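Local coordinates for protein endo-1,4-beta-xylanase D (PDB 1W0N) that acts as an endo-1,4-beta-xylanase and carries the carbohydrate-binding module described here, a calcium-dependent family 36 domain that probably directs the enzyme to xylan, at residues 28-33 and 38-43; 75-80 and 98-103; 85-88 and 92-95; 109-114 and 122-127. All blocks are in the same frame, centred on the assembly; numbering follows the deposited sequence. Where two conformers were deposited one is given.

How the contacts relate
Contact 1 is met first along the chain: strand 28-30 and strand 36-39 close a small hairpin before any other contact opens. Contact 2 then closes a wide loop from 75-80 to 98-103, and contact 3 is nested inside it, joining 85-88 to 92-95 where the chain passes between sheets. Contact 4, 109-114 with 122-127, follows in series; its centre lies about 2 Å from that of the chain. Contacts 2, 3 and 4 each join the five-stranded sheet to the six-stranded one, whereas contact 1 stays within the latter, where its strand 36-39 neighbours strand 122-130 of contact 4. The centres of contacts 1 and 2 lie about 22 Å apart, on opposite sides of the chain's centre.

Contact 1 of 4, residues 28-33 and 38-43; sequences GKISAP and ALYANA. With MG (magnesium ion), chain C.
Gly28 and Ala38 form a hydrogen-bonded antiparallel pair in the short beta hairpin of strands 28-30 and 36-39, at one side of the module's six-stranded sheet. The backbone bonds of the pair are unequal. Ala38 N gives a nearly straight bond to Gly28 O, 3.0 Å long with 169° at the hydrogen, while the return bond from Gly28 N to Ala38 O is weak at 3.5 Å. A further backbone bond, between Ile30 and Gly36, continues the hairpin toward its turn.

The apolar part of the contact falls to Ile30 and Ala38. Ile30 places CG1 between its backbone N and carbonyl carbon (chi1 61°) and CG2 beside the N, which brings the CG2 methyl against Ala38 CB at 3.6 Å. The single methyl of alanine fits a buried position where Tyr123 of strand 122-130 also packs; the same tyrosine touches Ile30. The Tyr40 ring reaches back along the hairpin and turns its edge to the backbone of the glycine, with CE2 4.5 Å from Gly28 N.

Metal binding uses the backbone just past the strand. Asp44 accepts hydrogen bonds from the backbone N atoms of Tyr40 and Ala41, holding this bend. Asp121 supplies the other protein ligand of the magnesium ion. In family 36 modules a metal in a site otherwise filled by water probably meets the sugar; in this uncomplexed structure four waters lie around the magnesium, which Tyr40 O binds at 2.1 Å.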
loop_
_atom_site.group_PDB
_atom_site.type_symbol
_atom_site.label_atom_id
_atom_site.label_comp_id
_atom_site.label_asym_id
_atom_site.label_seq_id
_atom_site.Cartn_x
_atom_site.Cartn_y
_atom_site.Cartn_z
ATOM N N GLY A 28 -7.566 -4.144 9.548
ATOM C CA GLY A 28 -8.657 -5.033 9.204
ATOM C C GLY A 28 -9.318 -4.645 7.915
ATOM O O GLY A 28 -9.185 -3.510 7.429
ATOM N N LYS A 29 -10.061 -5.592 7.354
ATOM C CA LYS A 29 -10.835 -5.367 6.154
ATOM C C LYS A 29 -11.880 -4.283 6.380
ATOM O O LYS A 29 -12.502 -4.209 7.439
ATOM C CB LYS A 29 -11.539 -6.649 5.715
ATOM C CG LYS A 29 -10.655 -7.748 5.225
ATOM C CD LYS A 29 -11.472 -8.937 4.743
ATOM C CE LYS A 29 -10.648 -10.131 4.358
ATOM N NZ LYS A 29 -11.461 -11.176 3.693
ATOM N N ILE A 30 -12.083 -3.487 5.341
ATOM C CA ILE A 30 -13.080 -2.432 5.318
ATOM C C ILE A 30 -13.962 -2.584 4.094
ATOM O O ILE A 30 -13.577 -3.213 3.094
ATOM C CB ILE A 30 -12.426 -1.028 5.327
ATOM C CG1 ILE A 30 -11.536 -0.813 4.091
ATOM C CG2 ILE A 30 -11.665 -0.827 6.625
ATOM C CD1 ILE A 30 -10.907 0.561 3.987
ATOM N N SER A 31 -15.149 -1.969 4.179
ATOM C CA SER A 31 -16.065 -1.853 3.064
ATOM C C SER A 31 -16.258 -0.415 2.609
ATOM O O SER A 31 -16.716 -0.214 1.480
ATOM C CB SER A 31 -17.424 -2.440 3.457
ATOM O OG SER A 31 -17.884 -1.887 4.663
ATOM N N ALA A 32 -15.915 0.563 3.433
ATOM C CA ALA A 32 -15.975 1.981 3.086
ATOM C C ALA A 32 -14.604 2.584 3.389
ATOM O O ALA A 32 -13.981 2.245 4.391
ATOM C CB ALA A 32 -17.051 2.697 3.880
ATOM N N PRO A 33 -14.125 3.486 2.511
ATOM C CA PRO A 33 -14.777 4.015 1.318
ATOM C C PRO A 33 -14.636 3.132 0.057
ATOM O O PRO A 33 -14.955 3.574 -1.037
ATOM C CB PRO A 33 -14.076 5.358 1.108
ATOM C CG PRO A 33 -12.661 5.103 1.597
ATOM C CD PRO A 33 -12.847 4.172 2.787
ATOM N N ALA A 38 -7.831 -1.145 6.141
ATOM C CA ALA A 38 -7.398 0.059 6.836
ATOM C C ALA A 38 -6.148 -0.228 7.660
ATOM O O ALA A 38 -6.021 -1.283 8.308
ATOM C CB ALA A 38 -8.490 0.560 7.764
ATOM N N LEU A 39 -5.257 0.766 7.661
ATOM C CA LEU A 39 -4.012 0.784 8.426
ATOM C C LEU A 39 -4.067 1.987 9.367
ATOM O O LEU A 39 -4.302 3.122 8.909
ATOM C CB LEU A 39 -2.819 0.928 7.484
ATOM C CG LEU A 39 -2.721 -0.102 6.358
ATOM C CD1 LEU A 39 -1.609 0.286 5.404
ATOM C CD2 LEU A 39 -2.516 -1.507 6.891
ATOM N N TYR A 40 -3.869 1.746 10.656
ATOM C CA TYR A 40 -4.123 2.760 11.679
ATOM C C TYR A 40 -2.915 3.155 12.507
ATOM O O TYR A 40 -2.871 4.261 13.079
ATOM C CB TYR A 40 -5.183 2.281 12.681
ATOM C CG TYR A 40 -6.485 1.801 12.073
ATOM C CD1 TYR A 40 -7.563 2.662 11.895
ATOM C CD2 TYR A 40 -6.665 0.466 11.736
ATOM C CE1 TYR A 40 -8.778 2.195 11.411
ATOM C CE2 TYR A 40 -7.878 -0.013 11.257
ATOM C CZ TYR A 40 -8.932 0.859 11.103
ATOM O OH TYR A 40 -10.152 0.394 10.649
ATOM N N ALA A 41 -1.955 2.244 12.676
ATOM C CA ALA A 41 -0.850 2.465 13.589
ATOM C C ALA A 41 0.380 1.780 13.069
ATOM O O ALA A 41 0.326 0.984 12.124
ATOM C CB ALA A 41 -1.202 1.940 14.957
ATOM N N ASN A 42 1.544 2.103 13.580
ATOM C CA ASN A 42 2.762 1.639 12.986
ATOM C C ASN A 42 3.032 0.145 12.543
ATOM O O ASN A 42 3.611 -0.015 11.474
ATOM C CB ASN A 42 3.903 2.169 13.874
ATOM C CG ASN A 42 4.313 3.567 13.482
ATOM O OD1 ASN A 42 5.191 4.161 14.147
ATOM N ND2 ASN A 42 3.770 4.103 12.413
ATOM N N ALA A 43 2.803 -0.961 13.238
ATOM C CA ALA A 43 2.807 -2.403 13.150
ATOM C C ALA A 43 1.682 -2.938 12.300
ATOM O O ALA A 43 1.682 -4.114 11.976
ATOM C CB ALA A 43 2.789 -3.064 14.498
HETATM MG MG MG C . -3.620 6.186 13.178
HETATM O O HOH W 1 -5.377 5.679 14.171
HETATM O O HOH W 2 -2.608 6.379 14.955
HETATM O O HOH W 3 -4.169 8.215 13.329
HETATM O O HOH W 4 -2.049 6.876 12.040
#

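Contact 2 of 4, residues 75-80 and 98-103; sequences LVIGGV and SNITHA
Ile77 faces Ile100 and His102 where strand 70-77 of one sheet approaches the end of strand 93-101 of the other. Ile77 also begins a type I' turn through Gly78 and Gly79, whose positive phi values suit glycine.

Segment 98-103 turns a corner at Asn99, and Ile100 then points toward 75-80. Its CG2 lies 4.5 Å from Ile77 CD1, a loose meeting of branched apolar side chains; Ile100 also packs on Ile59 and Val82. Thr101 points away, and its hydroxyl instead hydrogen-bonds Thr56.

His102 returns toward the contact. Its CB lies 3.8 Å from Ile77 CG2, with the two side chains crossing at a slant. A chi1 of 54° sets the ring between the backbone N and the carbonyl carbon, from where ND1 gives a 2.7 Å bond to Ala103 O. The acceptor lies in the ring plane, but the donor stands above the carbonyl plane. NE2 is hydrogen-bonded to His57, so both ring nitrogens fix the rotation. A leucine here has no ring nitrogens, so Ala103 O and His57 ND1 would probably each be left without this partner.

Beyond it, Ala103 N donates to water 5 at 2.9 Å, and this water gives a weak bond to Ile77 O. The contact therefore joins the sheets by carbon packing: no direct hydrogen bond crosses between 75-80 and 98-103, and water 5 is the polar link, weak on the Ile77 side.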
loop_
_atom_site.group_PDB
_atom_site.type_symbol
_atom_site.label_atom_id
_atom_site.label_comp_id
_atom_site.label_asym_id
_atom_site.label_seq_id
_atom_site.Cartn_x
_atom_site.Cartn_y
_atom_site.Cartn_z
ATOM N N LEU A 75 5.653 1.707 0.676
ATOM C CA LEU A 75 5.723 0.494 -0.118
ATOM C C LEU A 75 7.073 -0.158 0.122
ATOM O O LEU A 75 8.119 0.464 -0.085
ATOM C CB LEU A 75 5.560 0.818 -1.596
ATOM C CG LEU A 75 5.736 -0.342 -2.563
ATOM C CD1 LEU A 75 4.716 -1.443 -2.316
ATOM C CD2 LEU A 75 5.664 0.151 -4.003
ATOM N N VAL A 76 7.028 -1.415 0.559
ATOM C CA VAL A 76 8.217 -2.190 0.871
ATOM C C VAL A 76 8.236 -3.366 -0.111
ATOM O O VAL A 76 7.268 -4.116 -0.212
ATOM C CB VAL A 76 8.220 -2.655 2.304
ATOM C CG1 VAL A 76 9.592 -3.169 2.701
ATOM C CG2 VAL A 76 7.760 -1.531 3.253
ATOM N N ILE A 77 9.323 -3.504 -0.867
ATOM C CA ILE A 77 9.486 -4.631 -1.803
ATOM C C ILE A 77 10.752 -5.349 -1.406
ATOM O O ILE A 77 11.844 -4.769 -1.417
ATOM C CB ILE A 77 9.584 -4.151 -3.276
ATOM C CG1 ILE A 77 8.333 -3.365 -3.678
ATOM C CG2 ILE A 77 9.799 -5.358 -4.201
ATOM C CD1 ILE A 77 8.383 -2.804 -5.085
ATOM N N GLY A 78 10.637 -6.622 -1.057
ATOM C CA GLY A 78 11.786 -7.377 -0.647
ATOM C C GLY A 78 12.519 -6.767 0.514
ATOM O O GLY A 78 13.752 -6.833 0.546
ATOM N N GLY A 79 11.778 -6.158 1.439
ATOM C CA GLY A 79 12.342 -5.525 2.599
ATOM C C GLY A 79 12.875 -4.111 2.403
ATOM O O GLY A 79 13.254 -3.488 3.384
ATOM N N VAL A 80 12.860 -3.624 1.167
ATOM C CA VAL A 80 13.340 -2.288 0.872
ATOM C C VAL A 80 12.156 -1.344 0.800
ATOM O O VAL A 80 11.246 -1.570 0.011
ATOM C CB VAL A 80 14.097 -2.245 -0.486
ATOM C CG1 VAL A 80 14.608 -0.850 -0.768
ATOM C CG2 VAL A 80 15.211 -3.263 -0.559
ATOM N N SER A 98 6.753 5.696 -9.949
ATOM C CA SER A 98 7.163 5.280 -11.264
ATOM C C SER A 98 8.616 4.840 -11.291
ATOM O O SER A 98 9.476 5.364 -10.579
ATOM C CB SER A 98 6.916 6.390 -12.279
ATOM O OG SER A 98 5.501 6.598 -12.433
ATOM N N ASN A 99 8.898 3.863 -12.172
ATOM C CA ASN A 99 10.255 3.437 -12.476
ATOM C C ASN A 99 11.045 3.006 -11.256
ATOM O O ASN A 99 12.192 3.417 -11.048
ATOM C CB ASN A 99 11.014 4.517 -13.271
ATOM C CG ASN A 99 10.224 4.945 -14.477
ATOM O OD1 ASN A 99 9.860 4.112 -15.311
ATOM N ND2 ASN A 99 9.909 6.230 -14.559
ATOM N N ILE A 100 10.423 2.154 -10.445
ATOM C CA ILE A 100 11.022 1.641 -9.236
ATOM C C ILE A 100 11.783 0.352 -9.544
ATOM O O ILE A 100 11.190 -0.613 -10.022
ATOM C CB ILE A 100 9.944 1.373 -8.187
ATOM C CG1 ILE A 100 9.167 2.651 -7.817
ATOM C CG2 ILE A 100 10.527 0.645 -6.973
ATOM C CD1 ILE A 100 10.007 3.587 -7.036
ATOM N N THR A 101 13.089 0.357 -9.250
ATOM C CA THR A 101 13.909 -0.835 -9.405
ATOM C C THR A 101 13.913 -1.633 -8.108
ATOM O O THR A 101 13.922 -1.074 -7.001
ATOM C CB THR A 101 15.330 -0.454 -9.843
ATOM O OG1 THR A 101 15.273 0.212 -11.102
ATOM C CG2 THR A 101 16.211 -1.696 -10.024
ATOM N N HIS A 102 13.914 -2.962 -8.256
ATOM C CA HIS A 102 13.846 -3.888 -7.157
ATOM C C HIS A 102 14.407 -5.255 -7.613
ATOM O O HIS A 102 14.683 -5.450 -8.794
ATOM C CB HIS A 102 12.379 -4.045 -6.697
ATOM C CG HIS A 102 11.479 -4.423 -7.810
ATOM N ND1 HIS A 102 11.424 -5.719 -8.297
ATOM C CD2 HIS A 102 10.704 -3.682 -8.650
ATOM C CE1 HIS A 102 10.646 -5.740 -9.367
ATOM N NE2 HIS A 102 10.186 -4.523 -9.607
ATOM N N ALA A 103 14.563 -6.197 -6.695
ATOM C CA ALA A 103 15.029 -7.526 -7.032
ATOM C C ALA A 103 13.969 -8.293 -7.774
ATOM O O ALA A 103 12.756 -8.036 -7.653
ATOM C CB ALA A 103 15.435 -8.250 -5.746
HETATM O O HOH W 5 13.925 -5.742 -3.934
#

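Contact 3 of 4, residues 85-88 and 92-95; sequences FNFT and PTVQ
Phe85, Phe87 and Gln95 share a first torsion with CG anti to the carbonyl carbon, and this sends two rings and a glutamine chain into the same gap between strands. A bend at chi2 (-68°) of Gln95 folds its chain over the backbone of the facing strand. Its CG comes 3.4 Å from Phe87 CE1, and CD rests 3.3 Å from Asn86 O without a hydrogen bond. The amide stands at 87° to the Phe87 ring. What fixes the amide is a straight bond within its own strand, NE2 to Thr93 OG1 at 2.9 Å, lying in the amide plane. Thr93 OG1 also meets water 6 at 2.6 Å, which reaches Thr88 O weakly. Phe87 turns its edge to Thr93 O, with CE1 3.6 Å away, while Phe85 CE1 approaches Gln95 O. An alanine in place of Gln95 removes CG and the amide, which would probably open a gap beside Phe87 CE1 and leave Thr93 OG1 freer to turn. Glutamine suits this place because its methylenes pack on the rings while its amide hydrogen-bonds Thr93. No backbone bonds join the strands, antiparallel at 161° in different sheets: a beta arch, carrying the chain from one sheet of a beta sandwich to the other.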
loop_
_atom_site.group_PDB
_atom_site.type_symbol
_atom_site.label_atom_id
_atom_site.label_comp_id
_atom_site.label_asym_id
_atom_site.label_seq_id
_atom_site.Cartn_x
_atom_site.Cartn_y
_atom_site.Cartn_z
ATOM N N PHE A 85 3.340 6.477 -0.727
ATOM C CA PHE A 85 2.167 7.055 -1.338
ATOM C C PHE A 85 1.510 8.034 -0.363
ATOM O O PHE A 85 1.371 7.752 0.820
ATOM C CB PHE A 85 1.140 5.961 -1.650
ATOM C CG PHE A 85 1.643 4.916 -2.612
ATOM C CD1 PHE A 85 1.695 5.160 -3.975
ATOM C CD2 PHE A 85 1.988 3.658 -2.145
ATOM C CE1 PHE A 85 2.127 4.199 -4.877
ATOM C CE2 PHE A 85 2.418 2.688 -3.041
ATOM C CZ PHE A 85 2.498 2.956 -4.400
ATOM N N ASN A 86 1.094 9.179 -0.902
ATOM C CA ASN A 86 0.413 10.219 -0.143
ATOM C C ASN A 86 -1.062 10.216 -0.520
ATOM O O ASN A 86 -1.402 10.514 -1.671
ATOM C CB ASN A 86 1.051 11.559 -0.507
ATOM C CG ASN A 86 0.433 12.743 0.198
ATOM O OD1 ASN A 86 1.184 13.739 0.473
ATOM N ND2 ASN A 86 -0.806 12.739 0.425
ATOM N N PHE A 87 -1.912 9.846 0.450
ATOM C CA PHE A 87 -3.359 9.965 0.279
ATOM C C PHE A 87 -3.837 11.073 1.206
ATOM O O PHE A 87 -3.914 10.898 2.426
ATOM C CB PHE A 87 -4.073 8.646 0.627
ATOM C CG PHE A 87 -3.590 7.515 -0.234
ATOM C CD1 PHE A 87 -3.940 7.452 -1.573
ATOM C CD2 PHE A 87 -2.757 6.537 0.287
ATOM C CE1 PHE A 87 -3.461 6.435 -2.400
ATOM C CE2 PHE A 87 -2.279 5.505 -0.532
ATOM C CZ PHE A 87 -2.616 5.469 -1.869
ATOM N N THR A 88 -4.127 12.231 0.613
ATOM C CA THR A 88 -4.659 13.364 1.359
ATOM C C THR A 88 -6.130 13.517 1.023
ATOM O O THR A 88 -6.525 13.548 -0.141
ATOM C CB THR A 88 -3.864 14.635 1.027
ATOM O OG1 THR A 88 -2.527 14.511 1.525
ATOM C CG2 THR A 88 -4.448 15.861 1.722
ATOM N N PRO A 92 -11.051 8.782 -2.455
ATOM C CA PRO A 92 -9.990 7.930 -3.000
ATOM C C PRO A 92 -9.332 8.517 -4.242
ATOM O O PRO A 92 -10.000 9.082 -5.110
ATOM C CB PRO A 92 -10.710 6.621 -3.343
ATOM C CG PRO A 92 -11.907 6.605 -2.403
ATOM C CD PRO A 92 -12.333 8.051 -2.332
ATOM N N THR A 93 -8.021 8.309 -4.338
ATOM C CA THR A 93 -7.280 8.587 -5.550
ATOM C C THR A 93 -6.306 7.447 -5.820
ATOM O O THR A 93 -5.969 6.671 -4.938
ATOM C CB THR A 93 -6.471 9.897 -5.503
ATOM O OG1 THR A 93 -5.391 9.775 -4.567
ATOM C CG2 THR A 93 -7.309 11.121 -5.102
ATOM N N VAL A 94 -5.838 7.409 -7.083
ATOM C CA VAL A 94 -4.768 6.522 -7.470
ATOM C C VAL A 94 -3.455 7.317 -7.394
ATOM O O VAL A 94 -3.299 8.350 -8.059
ATOM C CB VAL A 94 -4.987 5.951 -8.885
ATOM C CG1 VAL A 94 -3.787 5.133 -9.338
ATOM C CG2 VAL A 94 -6.263 5.111 -8.944
ATOM N N GLN A 95 -2.536 6.827 -6.576
ATOM C CA GLN A 95 -1.211 7.411 -6.418
ATOM C C GLN A 95 -0.193 6.452 -7.021
ATOM O O GLN A 95 -0.416 5.246 -7.074
ATOM C CB GLN A 95 -0.937 7.678 -4.940
ATOM C CG GLN A 95 -1.886 8.712 -4.345
ATOM C CD GLN A 95 -1.666 10.109 -4.889
ATOM O OE1 GLN A 95 -0.508 10.519 -5.136
ATOM N NE2 GLN A 95 -2.727 10.859 -5.040
HETATM O O HOH W 6 -5.534 11.293 -2.410
#

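Contact 4 of 4, residues 109-114 and 122-127; sequences IKLALT and AYVDFI. With CA (calcium ion), chain B.
Leu111 faces Val124 in the buried core of the module. From CB, its chain leads toward the opposing strand, with CG anti to the carbonyl carbon (chi1 -66°), and forks there. CD1 crosses the gap to Val124 CG1 at 3.8 Å, while CD2 packs on Leu75 and on the ring of Phe85. Leucine suits the place because its two methyls serve different neighbours. On one flank of this pair Leu113 CD2 meets Ala122 CB at 3.7 Å, a large side chain matched with a small one; on the other, Ile109 CG2 meets Ile127 CD1 at 4.1 Å. Between Val124 and Ile127 the strand departs from regular alternation, and Asp125 turns to the far side from the core. There its OD1 and its backbone O bind the calcium ion at 2.3 Å and 2.5 Å, with water 7 also on the metal. Glu16, Glu18 and Asp35 complete the site, and Arg62 forms a salt bridge with Asp125 OD2. Strand 107-113, between 45-52 and 70-77 in its sheet, thus lies over strand 122-130; the axes of 109-113 and 122-127 approach to 8.9 Å at 160°, as facing strands of the two sheets of a beta sandwich.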
loop_
_atom_site.group_PDB
_atom_site.type_symbol
_atom_site.label_atom_id
_atom_site.label_comp_id
_atom_site.label_asym_id
_atom_site.label_seq_id
_atom_site.Cartn_x
_atom_site.Cartn_y
_atom_site.Cartn_z
ATOM N N ILE A 109 5.762 -8.066 -0.945
ATOM C CA ILE A 109 5.212 -6.734 -1.135
ATOM C C ILE A 109 4.479 -6.374 0.142
ATOM O O ILE A 109 3.630 -7.155 0.604
ATOM C CB ILE A 109 4.222 -6.717 -2.318
ATOM C CG1 ILE A 109 4.815 -7.348 -3.576
ATOM C CG2 ILE A 109 3.718 -5.296 -2.577
ATOM C CD1 ILE A 109 6.126 -6.775 -4.038
ATOM N N LYS A 110 4.797 -5.239 0.740
ATOM C CA LYS A 110 4.157 -4.824 1.982
ATOM C C LYS A 110 3.776 -3.354 1.881
ATOM O O LYS A 110 4.552 -2.530 1.371
ATOM C CB LYS A 110 5.081 -5.080 3.155
ATOM C CG LYS A 110 4.545 -4.670 4.511
ATOM C CD LYS A 110 5.406 -5.092 5.644
ATOM C CE LYS A 110 6.653 -4.360 5.757
ATOM N NZ LYS A 110 7.281 -4.760 7.026
ATOM N N LEU A 111 2.579 -3.031 2.369
ATOM C CA LEU A 111 2.152 -1.650 2.560
ATOM C C LEU A 111 1.952 -1.434 4.057
ATOM O O LEU A 111 1.319 -2.254 4.752
ATOM C CB LEU A 111 0.847 -1.384 1.802
ATOM C CG LEU A 111 0.951 -1.462 0.277
ATOM C CD1 LEU A 111 -0.437 -1.578 -0.360
ATOM C CD2 LEU A 111 1.672 -0.259 -0.313
ATOM N N ALA A 112 2.470 -0.329 4.580
ATOM C CA ALA A 112 2.361 0.021 6.018
ATOM C C ALA A 112 2.386 1.509 6.140
ATOM O O ALA A 112 2.947 2.198 5.300
ATOM C CB ALA A 112 3.500 -0.579 6.812
ATOM N N LEU A 113 1.813 2.108 7.183
ATOM C CA LEU A 113 1.922 3.550 7.385
ATOM C C LEU A 113 3.373 3.980 7.488
ATOM O O LEU A 113 4.189 3.311 8.129
ATOM C CB LEU A 113 1.171 3.991 8.631
ATOM C CG LEU A 113 -0.346 3.877 8.606
ATOM C CD1 LEU A 113 -0.937 4.294 9.919
ATOM C CD2 LEU A 113 -0.967 4.652 7.514
ATOM N N THR A 114 3.692 5.133 6.909
ATOM C CA THR A 114 5.019 5.700 6.992
ATOM C C THR A 114 5.407 6.081 8.461
ATOM O O THR A 114 6.541 5.950 8.853
ATOM C CB THR A 114 5.078 6.894 5.962
ATOM O OG1 THR A 114 4.734 6.493 4.658
ATOM C CG2 THR A 114 6.386 7.572 5.890
ATOM N N ALA A 122 -4.804 5.206 6.813
ATOM C CA ALA A 122 -4.884 4.955 5.383
ATOM C C ALA A 122 -5.855 3.832 5.081
ATOM O O ALA A 122 -5.818 2.766 5.705
ATOM C CB ALA A 122 -3.531 4.593 4.810
ATOM N N TYR A 123 -6.682 4.066 4.087
ATOM C CA TYR A 123 -7.519 3.046 3.496
ATOM C C TYR A 123 -6.864 2.646 2.182
ATOM O O TYR A 123 -6.540 3.522 1.362
ATOM C CB TYR A 123 -8.907 3.617 3.257
ATOM C CG TYR A 123 -9.575 4.207 4.483
ATOM C CD1 TYR A 123 -9.574 3.549 5.702
ATOM C CD2 TYR A 123 -10.263 5.408 4.397
ATOM C CE1 TYR A 123 -10.227 4.078 6.814
ATOM C CE2 TYR A 123 -10.940 5.934 5.486
ATOM C CZ TYR A 123 -10.920 5.263 6.694
ATOM O OH TYR A 123 -11.593 5.766 7.779
ATOM N N VAL A 124 -6.739 1.331 1.972
ATOM C CA VAL A 124 -6.018 0.812 0.807
ATOM C C VAL A 124 -6.980 -0.071 0.043
ATOM O O VAL A 124 -7.582 -0.993 0.631
ATOM C CB VAL A 124 -4.794 -0.014 1.299
ATOM C CG1 VAL A 124 -4.009 -0.508 0.133
ATOM C CG2 VAL A 124 -3.866 0.847 2.165
ATOM N N ASP A 125 -7.128 0.203 -1.247
ATOM C CA ASP A 125 -8.079 -0.547 -2.080
ATOM C C ASP A 125 -7.379 -1.703 -2.810
ATOM O O ASP A 125 -7.790 -2.864 -2.699
ATOM C CB ASP A 125 -8.732 0.440 -3.052
ATOM C CG ASP A 125 -9.823 -0.153 -3.919
ATOM O OD1 ASP A 125 -10.082 -1.366 -3.808
ATOM O OD2 ASP A 125 -10.414 0.598 -4.730
ATOM N N PHE A 126 -6.331 -1.369 -3.556
ATOM C CA PHE A 126 -5.596 -2.349 -4.351
ATOM C C PHE A 126 -4.243 -1.749 -4.711
ATOM O O PHE A 126 -4.031 -0.531 -4.602
ATOM C CB PHE A 126 -6.358 -2.740 -5.632
ATOM C CG PHE A 126 -6.613 -1.598 -6.584
ATOM C CD1 PHE A 126 -5.598 -1.087 -7.409
ATOM C CD2 PHE A 126 -7.894 -1.059 -6.679
ATOM C CE1 PHE A 126 -5.848 -0.047 -8.306
ATOM C CE2 PHE A 126 -8.162 -0.039 -7.604
ATOM C CZ PHE A 126 -7.128 0.465 -8.400
ATOM N N ILE A 127 -3.362 -2.638 -5.187
ATOM C CA ILE A 127 -2.088 -2.267 -5.777
ATOM C C ILE A 127 -2.059 -2.794 -7.207
ATOM O O ILE A 127 -2.620 -3.848 -7.507
ATOM C CB ILE A 127 -0.901 -2.825 -4.938
ATOM C CG1 ILE A 127 0.445 -2.262 -5.402
ATOM C CG2 ILE A 127 -0.884 -4.349 -4.936
ATOM C CD1 ILE A 127 1.536 -2.380 -4.352
HETATM CA CA CA B . -10.215 -3.514 -3.045
HETATM O O HOH W 7 -12.241 -3.404 -4.356
#